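Local atomic coordinates of molybdenum ABC transporter, periplasmic molybdenum-binding protein (Vibrio cholerae, PDB entry 4RXL), a protein that binds tungstate and, as a periplasmic solute-binding protein of the ModA family, probably captures molybdate for an ABC importer. Residues A59-A64 and P194-L199; N76-L81 and P198-N203; L86-P91 and S165-V170. One frame throughout, in Å; residues are numbered along the deposited sequence.

In the fold
From the N terminus, the chain first reaches 59-64, at the start of helix 61-69, and then 76-81 and 86-91, both on the long strand 78-91. The return leg begins with 165-170, which closes contact 3 over the shortest loop and ties the far end of 78-91 to strand 168-171 in the other lobe. That loop lies within the other two. Next 194-199 closes contact 1 and 198-203 contact 2; these two loops overlap and close on the same strand, 195-201, sharing Pro198 and Leu199. Both belong to one lobe; contact 1 borders the oxyanion site, and contact 2 lies farther out along the same strand, about 30 Å from contact 3 between centres.

Contact 1: residues A59-A64 and P194-L199; sequences ANEEWA and PIRYPL. With WO4 (tungstate(VI)ion), chain B.
The oxyanion pocket of the periplasmic binding protein fold takes part of its wall from this contact, where the N-cap turn of helix 61-69 packs on strand 195-201. Ala59, a residue of the tungstate pocket, is the link: its CB lies 3.7 Å from WO4 O4 and, by the same atom, touches the aromatic ring of the strand. Ala59 CA sits over one face of Tyr197, 4.1 Å from the ring centroid and 29° off the normal, a CH-pi contact. Although the CA-CB bond of Tyr197 leads away from the turn, CG anti to the carbonyl carbon (chi1 -69°) helps bring the ring back beside Ala59. Its hydroxyl hydrogen-bonds with Ser13 OG, and Ser13 in turn binds the tungstate, so Tyr197 is a second-shell support for a first-shell ligand.

Asn60 supplies the helix cap. Its OD1 accepts from Trp63 N at 2.9 Å along a nearly straight N-H (167°), the donor standing above the carbonyl plane. On the strand side, Asn60 CA makes a CA-H...O contact with Arg196 O. Pro198 fills the angle between turn and helix: its CD is 3.3 Å from Asn60 O, and its CG presses on Ala64 CB at 3.5 Å, tighter than usual for two carbons. At the outer edge a water accepts from Glu61 N and donates to Pro194 O. Glu61 and Arg196 lie alongside each other without a charged contact. The bent Arg196 chain instead folds back, so that NH2 donates to Ile195 O at 2.8 Å while one guanidinium face lies over Pro194 CB.

Contact 2: residues N76-L81 and P198-N203; sequences NKVVTL and PLAQLN
Three backbone hydrogen bonds join 76-81 to 198-203. Val79 and Leu199 form the antiparallel hydrogen-bonded pair: Leu199 N donates to Val79 O at 2.8 Å, nearly along the C=O axis, and Val79 N returns the bond to Leu199 O at 3.0 Å in the carbonyl plane. One step outward, Gln201 N reaches Lys77 O at 2.9 Å. CA-H...O contacts fill the gaps, the shortest being Val78 CA to Leu199 O at 3.3 Å.

Segments 78-81 and 198-201 run at 148° between their N-to-C directions, and the ladder belongs to the mixed sheet of the periplasmic binding protein fold, in which strand 195-201 is flanked by 78-91 and 55-57. Apolar packing differs between its faces. On the face of Val78, Pro198 and Ala200, Val78 CG1, anti to its backbone N (chi1 -176°), lies alongside Pro198 CB at 3.7 Å, while CG2 turns to Ala200 CB. On the other face, Val79 CG2 meets Leu199 CD2 at 4.2 Å, and Leu215 of helix 206-215 packs on Leu199.

Two waters add to the polar contacts. One molecule donates to both Lys77 O and Leu199 O, giving these carbonyls a further partner. Another donates to Gln201 OE1 at 2.7 Å and weakly accepts from Lys77 NZ, bridging two side chains that run side by side. The extended Gln201 chain also brings NE2 to Asn203 O at 2.9 Å, which fixes its amide.

Contact 3: residues L86-P91 and S165-V170; sequences LVLIRP and SPLGIV
Four backbone hydrogen bonds, two at each hydrogen-bonded pair, hold 86-91 against 165-170. Val87 N meets Val170 O at 2.9 Å in an almost straight bond (176°), and Ile89 N meets Gly168 O at 2.8 Å. The return bonds, Val170 N to Val87 O and Gly168 N to Ile89 O, are more bent; the second donor stands above its carbonyl plane. Ile89 O receives a CA-H...O contact from Leu167 CA at 3.1 Å.

Around this ladder the side chains interlock. Ile89 CG1 holds the crowded place between its backbone N and carbonyl carbon (chi1 56°), which lays it against Gly168 O at 3.4 Å, where the glycine presents no side chain. Its CD1 meets Val170 CG2 at 3.8 Å, the two side chains crossing at about a right angle. On the opposite face Ile169 is met on both branches: CG2 lies 3.7 Å from Leu86 CG, and CG1 3.9 Å from Leu88 CD1. Where the pairing ends, Pro91 CD rests on Pro166 O.

Farther out, helix 153-161 packs on the face of Ile89 and Val170, with Val153, a tungstate ligand through its backbone N, beside Val170. Leu116 covers Leu167 and Ile169, and strand 181-186 pairs with the other edge of 86-91. Strand 78-91 enters this lobe from that of contacts 1 and 2, consistent with a linker of the periplasmic binding protein fold, whose oxyanion site lies between lobes.

Contact 1: residues A59-A64 and P194-L199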
loop_
_atom_site.group_PDB
_atom_site.type_symbol
_atom_site.label_atom_id
_atom_site.label_comp_id
_atom_site.label_asym_id
_atom_site.label_seq_id
_atom_site.Cartn_x
_atom_site.Cartn_y
_atom_site.Cartn_z
ATOM N N ALA A 59 1.647 -0.985 5.170
ATOM C CA ALA A 59 0.320 -0.851 4.586
ATOM C C ALA A 59 -0.728 -1.742 5.253
ATOM O O ALA A 59 -1.896 -1.772 4.816
ATOM C CB ALA A 59 0.384 -1.086 3.103
ATOM N N ASN A 60 -0.316 -2.469 6.299
ATOM C CA ASN A 60 -1.277 -3.077 7.228
ATOM C C ASN A 60 -0.800 -3.069 8.678
ATOM O O ASN A 60 0.365 -2.813 8.940
ATOM C CB ASN A 60 -1.688 -4.483 6.771
ATOM C CG ASN A 60 -0.589 -5.511 6.878
ATOM O OD1 ASN A 60 0.458 -5.287 7.486
ATOM N ND2 ASN A 60 -0.838 -6.683 6.258
ATOM N N GLU A 61 -1.692 -3.344 9.617
ATOM C CA GLU A 61 -1.313 -3.343 11.025
ATOM C C GLU A 61 -0.424 -4.532 11.355
ATOM O O GLU A 61 0.488 -4.435 12.178
ATOM C CB GLU A 61 -2.574 -3.295 11.904
ATOM C CG GLU A 61 -3.262 -1.922 11.790
ATOM C CD GLU A 61 -4.672 -1.856 12.351
ATOM O OE1 GLU A 61 -5.455 -2.804 12.132
ATOM O OE2 GLU A 61 -5.011 -0.828 12.979
ATOM N N GLU A 62 -0.662 -5.637 10.661
ATOM C CA GLU A 62 -0.023 -6.910 10.952
ATOM C C GLU A 62 1.495 -6.815 10.848
ATOM O O GLU A 62 2.193 -7.270 11.753
ATOM C CB GLU A 62 -0.581 -8.005 10.024
ATOM C CG GLU A 62 -2.001 -8.475 10.397
ATOM C CD GLU A 62 -3.124 -7.427 10.248
ATOM O OE1 GLU A 62 -3.056 -6.565 9.317
ATOM O OE2 GLU A 62 -4.099 -7.489 11.057
ATOM N N TRP A 63 2.025 -6.230 9.781
ATOM C CA TRP A 63 3.479 -6.226 9.642
ATOM C C TRP A 63 4.175 -5.333 10.653
ATOM O O TRP A 63 5.328 -5.592 10.981
ATOM C CB TRP A 63 3.940 -5.918 8.221
ATOM C CG TRP A 63 3.703 -7.140 7.355
ATOM C CD1 TRP A 63 2.790 -7.284 6.337
ATOM C CD2 TRP A 63 4.370 -8.390 7.478
ATOM N NE1 TRP A 63 2.857 -8.560 5.810
ATOM C CE2 TRP A 63 3.818 -9.259 6.502
ATOM C CE3 TRP A 63 5.388 -8.864 8.313
ATOM C CZ2 TRP A 63 4.258 -10.545 6.341
ATOM C CZ3 TRP A 63 5.809 -10.148 8.162
ATOM C CH2 TRP A 63 5.248 -10.981 7.172
ATOM N N ALA A 64 3.488 -4.306 11.171
ATOM C CA ALA A 64 4.099 -3.491 12.211
ATOM C C ALA A 64 4.030 -4.244 13.527
ATOM O O ALA A 64 4.986 -4.240 14.305
ATOM C CB ALA A 64 3.422 -2.136 12.306
ATOM N N PRO A 194 -10.221 -3.156 7.017
ATOM C CA PRO A 194 -9.904 -1.741 6.820
ATOM C C PRO A 194 -8.406 -1.515 6.608
ATOM O O PRO A 194 -7.580 -2.014 7.367
ATOM C CB PRO A 194 -10.397 -1.083 8.107
ATOM C CG PRO A 194 -11.435 -2.006 8.653
ATOM C CD PRO A 194 -11.033 -3.386 8.227
ATOM N N ILE A 195 -8.058 -0.780 5.557
ATOM C CA ILE A 195 -6.668 -0.504 5.219
ATOM C C ILE A 195 -6.131 0.642 6.057
ATOM O O ILE A 195 -6.669 1.739 6.031
ATOM C CB ILE A 195 -6.533 -0.152 3.750
ATOM C CG1 ILE A 195 -7.073 -1.302 2.914
ATOM C CG2 ILE A 195 -5.082 0.171 3.404
ATOM C CD1 ILE A 195 -7.461 -0.893 1.507
ATOM N N ARG A 196 -5.114 0.340 6.867
ATOM C CA ARG A 196 -4.570 1.272 7.828
ATOM C C ARG A 196 -3.057 1.146 7.782
ATOM O O ARG A 196 -2.527 0.039 7.635
ATOM C CB ARG A 196 -5.045 0.952 9.232
ATOM C CG ARG A 196 -6.551 0.991 9.406
ATOM C CD ARG A 196 -7.097 2.407 9.425
ATOM N NE ARG A 196 -8.554 2.425 9.625
ATOM C CZ ARG A 196 -9.475 2.317 8.658
ATOM N NH1 ARG A 196 -10.757 2.336 9.001
ATOM N NH2 ARG A 196 -9.150 2.185 7.350
ATOM N N TYR A 197 -2.372 2.293 7.850
ATOM C CA TYR A 197 -0.922 2.395 7.801
ATOM C C TYR A 197 -0.322 2.765 9.140
ATOM O O TYR A 197 -0.352 3.922 9.521
ATOM C CB TYR A 197 -0.500 3.504 6.816
ATOM C CG TYR A 197 -0.778 3.205 5.380
ATOM C CD1 TYR A 197 -2.035 3.324 4.882
ATOM C CD2 TYR A 197 0.252 2.827 4.481
ATOM C CE1 TYR A 197 -2.312 3.029 3.550
ATOM C CE2 TYR A 197 -0.010 2.571 3.156
ATOM C CZ TYR A 197 -1.297 2.693 2.682
ATOM O OH TYR A 197 -1.595 2.414 1.359
ATOM N N PRO A 198 0.208 1.800 9.866
ATOM C CA PRO A 198 0.941 2.171 11.068
ATOM C C PRO A 198 2.324 2.742 10.778
ATOM O O PRO A 198 2.986 2.365 9.824
ATOM C CB PRO A 198 1.088 0.852 11.821
ATOM C CG PRO A 198 1.002 -0.191 10.778
ATOM C CD PRO A 198 0.117 0.346 9.679
ATOM N N LEU A 199 2.771 3.608 11.676
ATOM C CA LEU A 199 4.104 4.154 11.676
ATOM C C LEU A 199 4.760 3.631 12.935
ATOM O O LEU A 199 4.278 3.906 14.053
ATOM C CB LEU A 199 4.033 5.670 11.686
ATOM C CG LEU A 199 5.273 6.473 12.065
ATOM C CD1 LEU A 199 6.365 6.307 11.017
ATOM C CD2 LEU A 199 4.894 7.929 12.255
HETATM W W WO4 B . 2.201 -2.400 -0.257
HETATM O O1 WO4 B . 3.134 -2.929 -1.959
HETATM O O2 WO4 B . 0.346 -3.218 0.009
HETATM O O3 WO4 B . 3.375 -2.945 1.341
HETATM O O4 WO4 B . 1.923 -0.354 -0.229
HETATM O O HOH W 1 -4.601 -3.204 8.106
#

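Contact 2: residues N76-L81 and P198-N203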
loop_
_atom_site.group_PDB
_atom_site.type_symbol
_atom_site.label_atom_id
_atom_site.label_comp_id
_atom_site.label_asym_id
_atom_site.label_seq_id
_atom_site.Cartn_x
_atom_site.Cartn_y
_atom_site.Cartn_z
ATOM N N ASN A 76 3.931 0.868 22.439
ATOM C CA ASN A 76 3.517 2.277 22.414
ATOM C C ASN A 76 4.289 3.198 21.466
ATOM O O ASN A 76 4.100 4.416 21.477
ATOM C CB ASN A 76 3.546 2.871 23.833
ATOM C CG ASN A 76 4.954 3.027 24.411
ATOM O OD1 ASN A 76 5.928 2.540 23.848
ATOM N ND2 ASN A 76 5.056 3.710 25.554
ATOM N N LYS A 77 5.153 2.628 20.637
ATOM C CA LYS A 77 5.846 3.398 19.601
ATOM C C LYS A 77 5.311 3.130 18.196
ATOM O O LYS A 77 6.020 3.369 17.206
ATOM C CB LYS A 77 7.345 3.090 19.676
ATOM C CG LYS A 77 7.985 3.529 20.986
ATOM C CD LYS A 77 8.316 5.010 20.974
ATOM C CE LYS A 77 8.478 5.604 22.357
ATOM N NZ LYS A 77 8.453 7.090 22.253
ATOM N N VAL A 78 4.085 2.624 18.105
ATOM C CA VAL A 78 3.399 2.443 16.850
ATOM C C VAL A 78 2.154 3.299 16.887
ATOM O O VAL A 78 1.406 3.256 17.854
ATOM C CB VAL A 78 2.999 0.973 16.624
ATOM C CG1 VAL A 78 2.361 0.784 15.260
ATOM C CG2 VAL A 78 4.198 0.062 16.815
ATOM N N VAL A 79 1.941 4.104 15.855
ATOM C CA VAL A 79 0.741 4.963 15.793
ATOM C C VAL A 79 0.164 4.841 14.397
ATOM O O VAL A 79 0.886 4.572 13.463
ATOM C CB VAL A 79 1.044 6.441 16.127
ATOM C CG1 VAL A 79 1.738 6.546 17.477
ATOM C CG2 VAL A 79 1.887 7.098 15.042
ATOM N N THR A 80 -1.137 4.993 14.218
ATOM C CA THR A 80 -1.705 4.879 12.872
ATOM C C THR A 80 -1.625 6.234 12.178
ATOM O O THR A 80 -1.984 7.277 12.730
ATOM C CB THR A 80 -3.156 4.385 12.889
ATOM O OG1 THR A 80 -3.240 3.232 13.726
ATOM C CG2 THR A 80 -3.608 4.016 11.503
ATOM N N LEU A 81 -1.130 6.199 10.961
ATOM C CA LEU A 81 -0.841 7.389 10.193
ATOM C C LEU A 81 -1.958 7.781 9.192
ATOM O O LEU A 81 -2.220 8.957 8.951
ATOM C CB LEU A 81 0.452 7.126 9.443
ATOM C CG LEU A 81 1.095 8.285 8.719
ATOM C CD1 LEU A 81 1.366 9.412 9.695
ATOM C CD2 LEU A 81 2.368 7.781 8.096
ATOM N N PRO A 198 0.208 1.800 9.866
ATOM C CA PRO A 198 0.941 2.171 11.068
ATOM C C PRO A 198 2.324 2.742 10.778
ATOM O O PRO A 198 2.986 2.365 9.824
ATOM C CB PRO A 198 1.088 0.852 11.821
ATOM C CG PRO A 198 1.002 -0.191 10.778
ATOM C CD PRO A 198 0.117 0.346 9.679
ATOM N N LEU A 199 2.771 3.608 11.676
ATOM C CA LEU A 199 4.104 4.154 11.676
ATOM C C LEU A 199 4.760 3.631 12.935
ATOM O O LEU A 199 4.278 3.906 14.053
ATOM C CB LEU A 199 4.033 5.670 11.686
ATOM C CG LEU A 199 5.273 6.473 12.065
ATOM C CD1 LEU A 199 6.365 6.307 11.017
ATOM C CD2 LEU A 199 4.894 7.929 12.255
ATOM N N ALA A 200 5.839 2.874 12.763
ATOM C CA ALA A 200 6.578 2.295 13.884
ATOM C C ALA A 200 7.908 3.011 14.085
ATOM O O ALA A 200 8.671 3.200 13.130
ATOM C CB ALA A 200 6.799 0.817 13.629
ATOM N N GLN A 201 8.213 3.381 15.318
ATOM C CA GLN A 201 9.452 4.031 15.627
ATOM C C GLN A 201 10.367 2.945 16.212
ATOM O O GLN A 201 10.059 2.392 17.274
ATOM C CB GLN A 201 9.188 5.154 16.642
ATOM C CG GLN A 201 10.353 6.090 16.866
ATOM C CD GLN A 201 10.074 7.114 17.966
ATOM O OE1 GLN A 201 8.969 7.650 18.049
ATOM N NE2 GLN A 201 11.070 7.372 18.817
ATOM N N LEU A 202 11.481 2.639 15.557
ATOM C CA LEU A 202 12.298 1.483 15.912
ATOM C C LEU A 202 13.398 1.773 16.947
ATOM O O LEU A 202 14.105 0.868 17.396
ATOM C CB LEU A 202 12.887 0.873 14.633
ATOM C CG LEU A 202 11.839 0.182 13.760
ATOM C CD1 LEU A 202 11.978 0.578 12.313
ATOM C CD2 LEU A 202 11.956 -1.328 13.917
ATOM N N ASN A 203 13.543 3.026 17.352
ATOM C CA ASN A 203 14.495 3.390 18.380
ATOM C C ASN A 203 14.084 4.723 19.005
ATOM O O ASN A 203 13.088 5.322 18.561
ATOM C CB ASN A 203 15.932 3.431 17.829
ATOM C CG ASN A 203 16.095 4.392 16.667
ATOM O OD1 ASN A 203 15.785 5.580 16.771
ATOM N ND2 ASN A 203 16.599 3.883 15.550
HETATM O O HOH W 2 5.336 5.903 16.229
HETATM O O HOH W 3 8.090 9.424 19.947
#

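Contact 3: residues L86-P91 and S165-V170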
loop_
_atom_site.group_PDB
_atom_site.type_symbol
_atom_site.label_atom_id
_atom_site.label_comp_id
_atom_site.label_asym_id
_atom_site.label_seq_id
_atom_site.Cartn_x
_atom_site.Cartn_y
_atom_site.Cartn_z
ATOM N N LEU A 86 -9.426 0.275 -1.570
ATOM C CA LEU A 86 -8.955 -0.663 -2.589
ATOM C C LEU A 86 -9.821 -0.539 -3.855
ATOM O O LEU A 86 -11.056 -0.434 -3.771
ATOM C CB LEU A 86 -9.059 -2.083 -2.042
ATOM C CG LEU A 86 -8.175 -3.176 -2.644
ATOM C CD1 LEU A 86 -6.749 -2.995 -2.185
ATOM C CD2 LEU A 86 -8.693 -4.534 -2.222
ATOM N N VAL A 87 -9.149 -0.534 -5.009
ATOM C CA VAL A 87 -9.810 -0.362 -6.285
ATOM C C VAL A 87 -9.370 -1.370 -7.334
ATOM O O VAL A 87 -8.304 -1.991 -7.252
ATOM C CB VAL A 87 -9.616 1.067 -6.829
ATOM C CG1 VAL A 87 -10.219 2.076 -5.853
ATOM C CG2 VAL A 87 -8.152 1.382 -7.076
ATOM N N LEU A 88 -10.267 -1.527 -8.300
ATOM C CA LEU A 88 -10.038 -2.312 -9.478
ATOM C C LEU A 88 -9.737 -1.321 -10.581
ATOM O O LEU A 88 -10.534 -0.405 -10.857
ATOM C CB LEU A 88 -11.279 -3.123 -9.807
ATOM C CG LEU A 88 -11.186 -4.076 -11.007
ATOM C CD1 LEU A 88 -10.148 -5.169 -10.770
ATOM C CD2 LEU A 88 -12.558 -4.655 -11.228
ATOM N N ILE A 89 -8.597 -1.516 -11.229
ATOM C CA ILE A 89 -8.159 -0.659 -12.331
ATOM C C ILE A 89 -7.979 -1.408 -13.648
ATOM O O ILE A 89 -7.813 -2.622 -13.673
ATOM C CB ILE A 89 -6.852 0.097 -11.994
ATOM C CG1 ILE A 89 -5.716 -0.847 -11.584
ATOM C CG2 ILE A 89 -7.041 1.060 -10.839
ATOM C CD1 ILE A 89 -4.352 -0.217 -11.717
ATOM N N ARG A 90 -7.998 -0.629 -14.724
ATOM C CA ARG A 90 -7.760 -1.086 -16.091
ATOM C C ARG A 90 -6.796 -0.080 -16.732
ATOM O O ARG A 90 -6.698 1.056 -16.252
ATOM C CB ARG A 90 -9.083 -1.081 -16.889
ATOM C CG ARG A 90 -9.682 0.304 -17.096
ATOM C CD ARG A 90 -10.896 0.255 -18.004
ATOM N NE ARG A 90 -11.538 1.562 -18.184
ATOM C CZ ARG A 90 -11.167 2.496 -19.065
ATOM N NH1 ARG A 90 -10.121 2.317 -19.866
ATOM N NH2 ARG A 90 -11.855 3.632 -19.144
ATOM N N PRO A 91 -6.096 -0.473 -17.819
ATOM C CA PRO A 91 -5.322 0.517 -18.565
ATOM C C PRO A 91 -6.281 1.474 -19.240
ATOM O O PRO A 91 -7.316 1.028 -19.741
ATOM C CB PRO A 91 -4.552 -0.305 -19.608
ATOM C CG PRO A 91 -4.799 -1.735 -19.288
ATOM C CD PRO A 91 -5.995 -1.819 -18.390
ATOM N N SER A 165 -1.565 -6.438 -18.083
ATOM C CA SER A 165 -2.772 -6.896 -17.412
ATOM C C SER A 165 -3.921 -5.928 -17.729
ATOM O O SER A 165 -3.765 -4.716 -17.611
ATOM C CB SER A 165 -2.560 -6.956 -15.899
ATOM O OG SER A 165 -1.753 -8.056 -15.508
ATOM N N PRO A 166 -5.092 -6.460 -18.116
ATOM C CA PRO A 166 -6.250 -5.618 -18.385
ATOM C C PRO A 166 -7.014 -5.236 -17.149
ATOM O O PRO A 166 -7.821 -4.338 -17.219
ATOM C CB PRO A 166 -7.106 -6.496 -19.312
ATOM C CG PRO A 166 -6.782 -7.885 -18.891
ATOM C CD PRO A 166 -5.345 -7.868 -18.467
ATOM N N LEU A 167 -6.751 -5.898 -16.027
ATOM C CA LEU A 167 -7.277 -5.480 -14.733
ATOM C C LEU A 167 -6.196 -5.680 -13.677
ATOM O O LEU A 167 -5.362 -6.594 -13.778
ATOM C CB LEU A 167 -8.508 -6.287 -14.330
ATOM C CG LEU A 167 -9.751 -6.147 -15.200
ATOM C CD1 LEU A 167 -10.776 -7.212 -14.825
ATOM C CD2 LEU A 167 -10.346 -4.746 -15.097
ATOM N N GLY A 168 -6.226 -4.838 -12.655
ATOM C CA GLY A 168 -5.408 -5.025 -11.491
ATOM C C GLY A 168 -6.094 -4.488 -10.265
ATOM O O GLY A 168 -7.065 -3.724 -10.358
ATOM N N ILE A 169 -5.584 -4.894 -9.111
ATOM C CA ILE A 169 -6.111 -4.442 -7.833
ATOM C C ILE A 169 -5.017 -3.678 -7.083
ATOM O O ILE A 169 -3.997 -4.220 -6.730
ATOM C CB ILE A 169 -6.694 -5.594 -6.995
ATOM C CG1 ILE A 169 -7.881 -6.215 -7.719
ATOM C CG2 ILE A 169 -7.142 -5.066 -5.630
ATOM C CD1 ILE A 169 -8.330 -7.534 -7.125
ATOM N N VAL A 170 -5.266 -2.393 -6.849
ATOM C CA VAL A 170 -4.330 -1.515 -6.222
ATOM C C VAL A 170 -5.081 -0.642 -5.217
ATOM O O VAL A 170 -6.304 -0.766 -5.049
ATOM C CB VAL A 170 -3.541 -0.652 -7.237
ATOM C CG1 VAL A 170 -2.733 -1.511 -8.194
ATOM C CG2 VAL A 170 -4.473 0.274 -7.989
#